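Local coordinates for YdhT protein (PDB 3CBW) that hydrolyses internal beta-1,4-mannosidic linkages of mannan, galactomannan and glucomannan as a secreted endo-acting beta-mannanase of glycoside hydrolase family 26, at residues Ala57-Ile62 / Ala71-Asp76; Ser101-Gly106 / Gln165-Leu170. The protein carries 3 engineered substitutions. All coordinates share one frame; numbering follows the deposited sequence.

Contact 1. Residues Ala57-Ile62 / Ala71-Asp76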
ATOM      1  N   ALA A  57      18.647  -2.094  -2.247  1.00 13.18           N
ATOM      2  CA  ALA A  57      19.263  -3.205  -1.523  1.00 13.68           C
ATOM      3  C   ALA A  57      18.294  -4.350  -1.250  1.00 13.60           C
ATOM      4  O   ALA A  57      18.639  -5.518  -1.407  1.00 13.91           O
ATOM      5  CB  ALA A  57      19.905  -2.729  -0.207  1.00 14.48           C
ATOM      6  N   GLU A  58      17.073  -4.015  -0.836  1.00 13.80           N
ATOM      7  CA  GLU A  58      16.068  -5.040  -0.574  1.00 13.56           C
ATOM      8  C   GLU A  58      15.754  -5.880  -1.824  1.00 13.10           C
ATOM      9  O   GLU A  58      15.768  -7.101  -1.756  1.00 12.80           O
ATOM     10  CB  GLU A  58      14.800  -4.419   0.044  1.00 14.01           C
ATOM     11  CG  GLU A  58      13.666  -5.413   0.325  1.00 13.53           C
ATOM     12  CD  GLU A  58      14.020  -6.481   1.360  1.00 13.49           C
ATOM     13  OE1 GLU A  58      14.997  -6.311   2.132  1.00 14.96           O
ATOM     14  OE2 GLU A  58      13.298  -7.500   1.423  1.00 14.46           O
ATOM     15  N   ALA A  59      15.508  -5.231  -2.960  1.00 13.10           N
ATOM     16  CA  ALA A  59      15.296  -5.958  -4.215  1.00 13.22           C
ATOM     17  C   ALA A  59      16.508  -6.809  -4.578  1.00 13.37           C
ATOM     18  O   ALA A  59      16.367  -7.954  -4.991  1.00 13.29           O
ATOM     19  CB  ALA A  59      14.973  -4.995  -5.344  1.00 13.45           C
ATOM     20  N   ASP A  60      17.703  -6.242  -4.402  1.00 14.10           N
ATOM     21  CA  ASP A  60      18.927  -6.934  -4.788  1.00 15.19           C
ATOM     22  C   ASP A  60      19.210  -8.159  -3.907  1.00 15.60           C
ATOM     23  O   ASP A  60      19.665  -9.188  -4.414  1.00 15.36           O
ATOM     24  CB  ASP A  60      20.115  -5.959  -4.817  1.00 15.66           C
ATOM     25  CG  ASP A  60      20.002  -4.918  -5.934  1.00 17.33           C
ATOM     26  OD1 ASP A  60      19.256  -5.155  -6.911  1.00 19.23           O
ATOM     27  OD2 ASP A  60      20.669  -3.864  -5.849  1.00 19.25           O
ATOM     28  N   ARG A  61      18.905  -8.052  -2.609  1.00 16.15           N
ATOM     29  CA  ARG A  61      19.046  -9.166  -1.651  1.00 16.98           C
ATOM     30  C   ARG A  61      18.089 -10.301  -1.972  1.00 16.08           C
ATOM     31  O   ARG A  61      18.442 -11.467  -1.842  1.00 16.04           O
ATOM     32  CB  ARG A  61      18.778  -8.718  -0.208  1.00 18.44           C
ATOM     33  CG  ARG A  61      19.934  -8.073   0.521  1.00 21.17           C
ATOM     34  CD  ARG A  61      19.748  -8.156   2.046  1.00 24.34           C
ATOM     35  NE  ARG A  61      18.363  -7.958   2.494  1.00 26.61           N
ATOM     36  CZ  ARG A  61      17.975  -7.977   3.770  1.00 28.46           C
ATOM     37  NH1 ARG A  61      18.858  -8.174   4.742  1.00 28.50           N
ATOM     38  NH2 ARG A  61      16.699  -7.786   4.083  1.00 29.08           N
ATOM     39  N   ILE A  62      16.861  -9.958  -2.365  1.00 15.24           N
ATOM     40  CA  ILE A  62      15.888 -10.972  -2.755  1.00 14.97           C
ATOM     41  C   ILE A  62      16.366 -11.702  -4.012  1.00 14.97           C
ATOM     42  O   ILE A  62      16.275 -12.928  -4.115  1.00 15.39           O
ATOM     43  CB  ILE A  62      14.485 -10.347  -2.949  1.00 14.43           C
ATOM     44  CG1 ILE A  62      13.950  -9.852  -1.599  1.00 14.56           C
ATOM     45  CG2 ILE A  62      13.537 -11.348  -3.591  1.00 14.75           C
ATOM     46  CD1 ILE A  62      12.801  -8.891  -1.701  1.00 14.98           C
ATOM     47  N   ALA A  71       7.898  -8.311  -7.935  1.00  8.74           N
ATOM     48  CA  ALA A  71       7.146  -7.580  -8.951  1.00  8.49           C
ATOM     49  C   ALA A  71       6.831  -6.144  -8.520  1.00  8.51           C
ATOM     50  O   ALA A  71       6.898  -5.218  -9.337  1.00  8.99           O
ATOM     51  CB  ALA A  71       5.879  -8.324  -9.335  1.00  8.80           C
ATOM     52  N   ILE A  72       6.491  -5.963  -7.243  1.00  8.09           N
ATOM     53  CA  ILE A  72       6.151  -4.663  -6.694  1.00  7.93           C
ATOM     54  C   ILE A  72       7.254  -4.182  -5.758  1.00  7.82           C
ATOM     55  O   ILE A  72       7.779  -4.958  -4.949  1.00  7.96           O
ATOM     56  CB  ILE A  72       4.820  -4.753  -5.927  1.00  7.79           C
ATOM     57  CG1 ILE A  72       3.693  -5.106  -6.900  1.00  8.59           C
ATOM     58  CG2 ILE A  72       4.525  -3.439  -5.172  1.00  8.46           C
ATOM     59  CD1 ILE A  72       2.430  -5.569  -6.219  1.00 10.47           C
ATOM     60  N   TYR A  73       7.633  -2.908  -5.892  1.00  7.70           N
ATOM     61  CA  TYR A  73       8.636  -2.333  -4.998  1.00  8.13           C
ATOM     62  C   TYR A  73       8.060  -1.094  -4.349  1.00  7.31           C
ATOM     63  O   TYR A  73       7.532  -0.212  -5.032  1.00  7.93           O
ATOM     64  CB  TYR A  73       9.930  -2.024  -5.733  1.00  9.46           C
ATOM     65  CG  TYR A  73      11.153  -2.085  -4.849  1.00  9.60           C
ATOM     66  CD1 TYR A  73      11.475  -3.245  -4.151  1.00 10.79           C
ATOM     67  CD2 TYR A  73      12.021  -0.996  -4.740  1.00 10.49           C
ATOM     68  CE1 TYR A  73      12.613  -3.314  -3.345  1.00 11.04           C
ATOM     69  CE2 TYR A  73      13.172  -1.063  -3.936  1.00 11.49           C
ATOM     70  CZ  TYR A  73      13.462  -2.227  -3.261  1.00 10.72           C
ATOM     71  OH  TYR A  73      14.600  -2.332  -2.482  1.00 12.05           O
ATOM     72  N   GLY A  74       8.143  -1.051  -3.018  1.00  7.77           N
ATOM     73  CA  GLY A  74       7.521   0.013  -2.264  1.00  7.58           C
ATOM     74  C   GLY A  74       8.473   1.071  -1.760  1.00  8.10           C
ATOM     75  O   GLY A  74       9.621   0.776  -1.404  1.00  8.21           O
ATOM     76  N   CYS A  75       7.973   2.306  -1.703  1.00  8.45           N
ATOM     77  CA  CYS A  75       8.664   3.403  -1.019  1.00  9.12           C
ATOM     78  C   CYS A  75       7.663   4.127  -0.141  1.00  8.78           C
ATOM     79  O   CYS A  75       6.470   4.145  -0.436  1.00  9.55           O
ATOM     80  CB  CYS A  75       9.274   4.389  -2.031  1.00  9.99           C
ATOM     81  SG  CYS A  75       9.858   6.037  -1.350  1.00  9.93           S
ATOM     82  N   ASP A  76       8.144   4.732   0.938  1.00  8.25           N
ATOM     83  CA  ASP A  76       7.286   5.582   1.758  1.00  8.50           C
ATOM     84  C   ASP A  76       7.912   6.965   1.777  1.00  8.22           C
ATOM     85  O   ASP A  76       9.070   7.138   2.141  1.00  8.78           O
ATOM     86  CB  ASP A  76       7.130   4.972   3.153  1.00  8.64           C
ATOM     87  CG  ASP A  76       6.032   5.625   3.968  1.00  8.80           C
ATOM     88  OD1 ASP A  76       6.077   6.856   4.186  1.00  8.72           O
ATOM     89  OD2 ASP A  76       5.138   4.872   4.426  1.00  8.75           O
TER

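Contact 2. Residues Ser101-Gly106 / Gln165-Leu170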
ATOM      1  N   SER A 101      12.101   3.647 -12.740  1.00  9.24           N
ATOM      2  CA  SER A 101      12.954   2.636 -13.346  1.00  9.34           C
ATOM      3  C   SER A 101      12.407   1.241 -13.111  1.00  9.08           C
ATOM      4  O   SER A 101      12.521   0.367 -13.977  1.00  9.53           O
ATOM      5  CB  SER A 101      14.371   2.732 -12.794  1.00  9.29           C
ATOM      6  OG  SER A 101      14.957   3.980 -13.109  1.00 10.38           O
ATOM      7  N   TYR A 102      11.797   1.033 -11.942  1.00  8.88           N
ATOM      8  CA  TYR A 102      11.234  -0.277 -11.631  1.00  8.98           C
ATOM      9  C   TYR A 102      10.120  -0.626 -12.604  1.00  8.98           C
ATOM     10  O   TYR A 102      10.065  -1.760 -13.108  1.00  9.50           O
ATOM     11  CB  TYR A 102      10.738  -0.362 -10.176  1.00  9.35           C
ATOM     12  CG  TYR A 102      10.992  -1.722  -9.564  1.00  9.08           C
ATOM     13  CD1 TYR A 102       9.989  -2.682  -9.488  1.00  9.12           C
ATOM     14  CD2 TYR A 102      12.255  -2.054  -9.081  1.00  9.49           C
ATOM     15  CE1 TYR A 102      10.239  -3.936  -8.951  1.00  8.81           C
ATOM     16  CE2 TYR A 102      12.512  -3.301  -8.529  1.00  9.70           C
ATOM     17  CZ  TYR A 102      11.498  -4.237  -8.463  1.00  8.62           C
ATOM     18  OH  TYR A 102      11.783  -5.472  -7.932  1.00  9.46           O
ATOM     19  N   TRP A 103       9.252   0.347 -12.890  1.00  9.13           N
ATOM     20  CA  TRP A 103       8.212   0.186 -13.907  1.00  9.58           C
ATOM     21  C   TRP A 103       8.800  -0.081 -15.293  1.00  9.89           C
ATOM     22  O   TRP A 103       8.381  -1.018 -15.994  1.00 10.25           O
ATOM     23  CB  TRP A 103       7.300   1.410 -13.951  1.00 10.51           C
ATOM     24  CG  TRP A 103       6.393   1.425 -15.144  1.00 10.50           C
ATOM     25  CD1 TRP A 103       6.531   2.188 -16.269  1.00 11.52           C
ATOM     26  CD2 TRP A 103       5.242   0.606 -15.352  1.00 10.72           C
ATOM     27  NE1 TRP A 103       5.523   1.905 -17.158  1.00 11.67           N
ATOM     28  CE2 TRP A 103       4.718   0.939 -16.618  1.00 11.55           C
ATOM     29  CE3 TRP A 103       4.587  -0.366 -14.583  1.00 11.51           C
ATOM     30  CZ2 TRP A 103       3.590   0.322 -17.139  1.00 13.15           C
ATOM     31  CZ3 TRP A 103       3.461  -0.973 -15.107  1.00 12.91           C
ATOM     32  CH2 TRP A 103       2.970  -0.619 -16.372  1.00 13.34           C
ATOM     33  N   LYS A 104       9.767   0.743 -15.698  1.00 10.08           N
ATOM     34  CA  LYS A 104      10.444   0.562 -16.989  1.00 10.91           C
ATOM     35  C   LYS A 104      10.989  -0.854 -17.144  1.00 11.10           C
ATOM     36  O   LYS A 104      10.927  -1.439 -18.225  1.00 11.47           O
ATOM     37  CB  LYS A 104      11.581   1.585 -17.114  1.00 11.47           C
ATOM     38  CG  LYS A 104      12.463   1.453 -18.349  1.00 14.86           C
ATOM     39  CD  LYS A 104      11.757   1.906 -19.615  1.00 18.70           C
ATOM     40  CE  LYS A 104      12.734   2.042 -20.780  1.00 20.97           C
ATOM     41  NZ  LYS A 104      13.588   3.262 -20.649  1.00 22.53           N
ATOM     42  N   ASN A 105      11.500  -1.407 -16.049  1.00 10.75           N
ATOM     43  CA  ASN A 105      12.152  -2.706 -16.047  1.00 11.87           C
ATOM     44  C   ASN A 105      11.278  -3.877 -15.613  1.00 11.48           C
ATOM     45  O   ASN A 105      11.783  -4.954 -15.280  1.00 12.65           O
ATOM     46  CB  ASN A 105      13.447  -2.643 -15.254  1.00 12.88           C
ATOM     47  CG  ASN A 105      14.491  -1.816 -15.952  1.00 15.38           C
ATOM     48  OD1 ASN A 105      14.877  -2.109 -17.084  1.00 18.35           O
ATOM     49  ND2 ASN A 105      14.952  -0.773 -15.294  1.00 17.09           N
ATOM     50  N   GLY A 106       9.961  -3.672 -15.638  1.00 10.75           N
ATOM     51  CA  GLY A 106       9.034  -4.800 -15.554  1.00 10.81           C
ATOM     52  C   GLY A 106       8.361  -5.063 -14.219  1.00 10.66           C
ATOM     53  O   GLY A 106       7.801  -6.140 -14.026  1.00 10.56           O
ATOM     54  N   GLN A 165       5.844  10.349 -16.663  1.00 12.42           N
ATOM     55  CA  GLN A 165       6.372   9.225 -17.437  1.00 13.32           C
ATOM     56  C   GLN A 165       5.335   8.108 -17.600  1.00 12.03           C
ATOM     57  O   GLN A 165       5.675   6.998 -18.018  1.00 11.97           O
ATOM     58  CB  GLN A 165       7.642   8.676 -16.789  1.00 14.60           C
ATOM     59  CG  GLN A 165       8.813   9.633 -16.793  1.00 18.99           C
ATOM     60  CD  GLN A 165       9.613   9.529 -18.067  1.00 24.05           C
ATOM     61  OE1 GLN A 165       9.222  10.068 -19.101  1.00 26.14           O
ATOM     62  NE2 GLN A 165      10.739   8.820 -18.005  1.00 26.21           N
ATOM     63  N   GLY A 166       4.082   8.394 -17.245  1.00 10.90           N
ATOM     64  CA  GLY A 166       3.004   7.415 -17.415  1.00 10.07           C
ATOM     65  C   GLY A 166       3.109   6.193 -16.506  1.00 10.05           C
ATOM     66  O   GLY A 166       2.603   5.127 -16.850  1.00  9.98           O
ATOM     67  N   VAL A 167       3.760   6.339 -15.353  1.00  9.30           N
ATOM     68  CA  VAL A 167       4.003   5.212 -14.454  1.00  9.47           C
ATOM     69  C   VAL A 167       2.818   5.016 -13.503  1.00  9.16           C
ATOM     70  O   VAL A 167       2.528   5.905 -12.697  1.00  8.97           O
ATOM     71  CB  VAL A 167       5.269   5.466 -13.630  1.00  9.63           C
ATOM     72  CG1 VAL A 167       5.485   4.370 -12.590  1.00 11.18           C
ATOM     73  CG2 VAL A 167       6.481   5.597 -14.558  1.00 11.35           C
ATOM     74  N   PRO A 168       2.127   3.859 -13.584  1.00  8.94           N
ATOM     75  CA  PRO A 168       1.059   3.569 -12.630  0.50  8.93           C
ATOM     76  C   PRO A 168       1.652   3.359 -11.237  1.00  8.43           C
ATOM     77  O   PRO A 168       2.731   2.779 -11.111  1.00  9.33           O
ATOM     78  CB  PRO A 168       0.482   2.249 -13.146  0.50  9.47           C
ATOM     79  CG  PRO A 168       1.608   1.603 -13.871  0.50  9.91           C
ATOM     80  CD  PRO A 168       2.385   2.727 -14.494  0.50  9.51           C
ATOM     81  N   VAL A 169       0.922   3.792 -10.220  1.00  8.10           N
ATOM     82  CA  VAL A 169       1.389   3.683  -8.839  1.00  8.24           C
ATOM     83  C   VAL A 169       0.290   3.098  -7.968  1.00  7.91           C
ATOM     84  O   VAL A 169      -0.843   3.589  -7.982  1.00  7.99           O
ATOM     85  CB  VAL A 169       1.743   5.085  -8.265  1.00  8.77           C
ATOM     86  CG1 VAL A 169       2.073   5.034  -6.764  1.00  9.85           C
ATOM     87  CG2 VAL A 169       2.883   5.706  -9.043  1.00 10.61           C
ATOM     88  N   LEU A 170       0.640   2.066  -7.204  1.00  7.28           N
ATOM     89  CA  LEU A 170      -0.235   1.556  -6.159  1.00  7.24           C
ATOM     90  C   LEU A 170      -0.095   2.519  -4.981  1.00  7.42           C
ATOM     91  O   LEU A 170       0.942   2.551  -4.317  1.00  8.03           O
ATOM     92  CB  LEU A 170       0.209   0.152  -5.770  1.00  7.60           C
ATOM     93  CG  LEU A 170       0.061  -0.925  -6.847  1.00  7.91           C
ATOM     94  CD1 LEU A 170       0.816  -2.204  -6.483  1.00  8.83           C
ATOM     95  CD2 LEU A 170      -1.409  -1.228  -7.122  1.00 10.33           C
TER

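Contact 1. Residues Ala57-Ile62 / Ala71-Asp76
The phenol of Tyr-73 reaches from strand 72-79 to the first turn of helix 57-66 and ends against the backbone of Ala-59. The side chain leaves the strand toward the helix, and with CG anti to the backbone N (chi1 -152°) the ring then extends to Ala-59, spanning the distance between the helix and strand segments, whose axes approach to 10.0 Å. Its OH accepts a hydrogen bond from Ala-59 N (3.1 Å, 154° at the hydrogen) and is also hydrogen-bonded to Ser-55 O, just ahead of the helix, so the buried hydroxyl is tied to two backbone groups near the helix start. Beside this bond the methyl of Ala-59 packs against the CE1 side of the ring, its CB 3.5 Å from Tyr-73 CE1. Glu-58 meets the phenol from the edge, close to the ring plane, with CB 3.3 Å from Tyr-73 OH. Only the root of Glu-58 takes part: its chain bends at chi2 and carries the carboxylate away from the tyrosine. Glu-58 OE1 receives Arg-61 NH2 on its syn lone pair in a 3.0 Å salt bridge, while OE2 is hydrogen-bonded to Ser-312 OG; the two partners should restrict rotation of the carboxylate. The Glu-58 side chain lies about 4 Å from that of Asn-308, a probable substrate-binding residue. Helix and strand run nearly antiparallel, at 152°, as expected for the second half of a beta-alpha-beta unit of the TIM barrel.

Contact 2. Residues Ser101-Gly106 / Gln165-Leu170
Trp-103, near the end of helix 96-104, lays one face of its indole over Pro-168 and its root against Val-167, in the loop that leads into strand 169-172 of the TIM barrel. Trp-103 is the residue most covered by the contact. Its CG stands anti to the backbone N (chi1 169°), which extends the indole from the helix toward the incoming loop. The Pro-168 and Trp-103 side chains run at about a right angle to each other, with proline CG nearest the outer rim of the benzene ring and CD above its middle. Val-167 packs at the other end of the side chain: its CG1 lies 3.7 Å from Trp-103 CB, and CG2 is 3.8 Å from CD1 of the pyrrole ring. The two valine branches thus meet different parts of the tryptophan. Helix 96-104 ends within segment 101-106, and helix 143-163 just ahead of segment 165-170; Gly-106 and Gly-166, at positive phi, are the C-prime residues of the Schellman motifs. Thr-22 of helix 21-32 touches both Trp-103 and Pro-168, and Trp-335 meets the indole edge-to-face. In the proline conformer described, one of two, a CH-pi interaction places Pro-168 CD 3.5 Å from the centroid of the six-membered ring of Trp-103, 7° off its normal.

Contact 1 closes before contact 2 opens along the chain, and their centres lie 14 Å apart beside the same parallel barrel sheet. Strand 72-79, which belongs to contact 1, is followed directly by helix 96-104 of contact 2; strand 108-114 then lies between strands 72-79 and 169-172. The two contacts also touch. Tyr-102 brings its ring against that of Tyr-73, the planes about 15° apart, and Ile-72 CD1 meets Leu-170 CD1 at 3.7 Å. Packing is therefore continuous from helix 57-66 to the loop before strand 169-172. Contact 1 lies nearer the probable substrate-binding residues, whereas contact 2 is apolar packing away from the annotated sites.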